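Local coordinates for acetyl-CoA hydrolase/transferase family protein (Porphyromonas gingivalis, PDB 2NVV) that probably transfers coenzyme A between acyl groups and acetate or hydrolyses acetyl-CoA, and binds zinc, at residues Leu92-Ser97 against Gly369-Asn374. Numbering follows the deposited sequence.
Sequences LINNGS and GTRMMN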
loop_
_atom_site.group_PDB
_atom_site.type_symbol
_atom_site.label_atom_id
_atom_site.label_comp_id
_atom_site.label_asym_id
_atom_site.label_seq_id
_atom_site.Cartn_x
_atom_site.Cartn_y
_atom_site.Cartn_z
ATOM N N LEU A 92 -9.456 1.527 26.993
ATOM C CA LEU A 92 -10.863 1.742 26.675
ATOM C C LEU A 92 -11.183 1.009 25.372
ATOM O O LEU A 92 -12.226 0.376 25.240
ATOM C CB LEU A 92 -11.129 3.235 26.507
ATOM C CG LEU A 92 -12.567 3.693 26.276
ATOM C CD1 LEU A 92 -13.388 3.372 27.507
ATOM C CD2 LEU A 92 -12.608 5.188 25.989
ATOM N N ILE A 93 -10.260 1.102 24.419
ATOM C CA ILE A 93 -10.396 0.461 23.121
ATOM C C ILE A 93 -10.350 -1.054 23.236
ATOM O O ILE A 93 -11.280 -1.740 22.811
ATOM C CB ILE A 93 -9.265 0.885 22.165
ATOM C CG1 ILE A 93 -9.351 2.387 21.878
ATOM C CG2 ILE A 93 -9.353 0.082 20.879
ATOM C CD1 ILE A 93 -8.122 2.960 21.173
ATOM N N ASN A 94 -9.262 -1.570 23.808
ATOM C CA ASN A 94 -9.068 -3.021 23.963
ATOM C C ASN A 94 -10.119 -3.690 24.842
ATOM O O ASN A 94 -10.263 -4.902 24.826
ATOM C CB ASN A 94 -7.658 -3.313 24.496
ATOM C CG ASN A 94 -6.580 -3.127 23.432
ATOM O OD1 ASN A 94 -5.509 -2.571 23.702
ATOM N ND2 ASN A 94 -6.851 -3.604 22.223
ATOM N N ASN A 95 -10.846 -2.897 25.617
ATOM C CA ASN A 95 -11.923 -3.428 26.451
ATOM C C ASN A 95 -13.238 -3.319 25.673
ATOM O O ASN A 95 -14.310 -3.578 26.210
ATOM C CB ASN A 95 -12.029 -2.654 27.768
ATOM C CG ASN A 95 -10.927 -3.011 28.738
ATOM O OD1 ASN A 95 -10.533 -2.199 29.580
ATOM N ND2 ASN A 95 -10.425 -4.236 28.635
ATOM N N GLY A 96 -13.130 -2.936 24.403
ATOM C CA GLY A 96 -14.297 -2.802 23.551
ATOM C C GLY A 96 -15.305 -1.789 24.036
ATOM O O GLY A 96 -16.490 -1.934 23.777
ATOM N N SER A 97 -14.835 -0.754 24.719
ATOM C CA SER A 97 -15.713 0.287 25.270
ATOM C C SER A 97 -15.928 1.473 24.326
ATOM O O SER A 97 -16.686 2.391 24.639
ATOM C CB SER A 97 -15.154 0.796 26.609
ATOM O OG SER A 97 -14.707 -0.291 27.418
ATOM N N GLY A 369 -1.867 -10.430 18.097
ATOM C CA GLY A 369 -2.911 -10.308 17.090
ATOM C C GLY A 369 -4.267 -9.791 17.541
ATOM O O GLY A 369 -5.194 -9.699 16.731
ATOM N N THR A 370 -4.396 -9.436 18.816
ATOM C CA THR A 370 -5.676 -8.958 19.320
ATOM C C THR A 370 -5.623 -7.601 20.021
ATOM O O THR A 370 -6.504 -6.762 19.832
ATOM C CB THR A 370 -6.287 -9.970 20.314
ATOM O OG1 THR A 370 -5.385 -10.156 21.415
ATOM C CG2 THR A 370 -6.536 -11.310 19.634
ATOM N N ARG A 371 -4.598 -7.384 20.837
ATOM C CA ARG A 371 -4.492 -6.133 21.569
ATOM C C ARG A 371 -3.897 -4.976 20.794
ATOM O O ARG A 371 -2.713 -4.991 20.466
ATOM C CB ARG A 371 -3.687 -6.332 22.843
ATOM C CG ARG A 371 -4.463 -6.970 23.981
ATOM C CD ARG A 371 -3.725 -6.702 25.297
ATOM N NE ARG A 371 -3.112 -5.367 25.259
ATOM C CZ ARG A 371 -1.801 -5.138 25.197
ATOM N NH1 ARG A 371 -1.351 -3.887 25.147
ATOM N NH2 ARG A 371 -0.940 -6.154 25.212
HETATM N N MSE A 372 -4.714 -3.961 20.524
HETATM C CA MSE A 372 -4.236 -2.796 19.801
HETATM C C MSE A 372 -3.101 -2.136 20.554
HETATM O O MSE A 372 -3.058 -2.116 21.785
HETATM C CB MSE A 372 -5.356 -1.771 19.577
HETATM C CG MSE A 372 -4.886 -0.428 18.989
HETATM SE SE MSE A 372 -3.899 -0.519 17.287
HETATM C CE MSE A 372 -5.330 -0.933 16.088
HETATM N N MSE A 373 -2.189 -1.582 19.779
HETATM C CA MSE A 373 -1.024 -0.904 20.289
HETATM C C MSE A 373 -1.221 0.606 20.177
HETATM O O MSE A 373 -1.622 1.263 21.131
HETATM C CB MSE A 373 0.167 -1.361 19.462
HETATM C CG MSE A 373 1.186 -2.023 20.287
HETATM SE SE MSE A 373 1.740 -0.573 21.369
HETATM C CE MSE A 373 3.672 -0.637 20.992
ATOM N N ASN A 374 -0.933 1.136 18.992
ATOM C CA ASN A 374 -1.087 2.556 18.692
ATOM C C ASN A 374 -1.939 2.702 17.431
ATOM O O ASN A 374 -3.055 3.214 17.466
ATOM C CB ASN A 374 0.281 3.201 18.459
ATOM C CG ASN A 374 1.068 3.393 19.739
ATOM O OD1 ASN A 374 2.247 3.733 19.705
ATOM N ND2 ASN A 374 0.418 3.191 20.875
#
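Asn-94, near the end of helix 87-94, points its carboxamide at the backbone of Met-372 and carries most of this contact. Its CG lies 3.6 Å from Met-372 N and 4.0 Å from Met-372 O, which places the amide next to both backbone polar atoms of that residue. With CG beside its own backbone N and anti to the carbonyl carbon (chi1 -74°), the side chain reaches across a gap in which the CA atoms of Asn-94 and Arg-371 stand 6.0 Å apart. Met-372, a selenomethionine, starts toward the helix at CB, but its chain bends twice and leads SE away; the side chain lies about 6 Å from the zinc ion bound by His-411, Asp-413, Glu-416 and His-417. Just after Asn-94 the helix closes in a Schellman motif, with Gly-96 at positive phi as the C-prime residue. Gln-467 of the second subunit packs on Asn-94 and Met-372. The contact joins the N- and C-terminal family regions just before Asn-374, predicted to bind CoA. Thr-370 and Arg-371 form a classic beta bulge against strand 362-367, with which strand 371-372 pairs antiparallel, here meeting helix 87-94 beside strand 99-100 of the N-terminal parallel sheet.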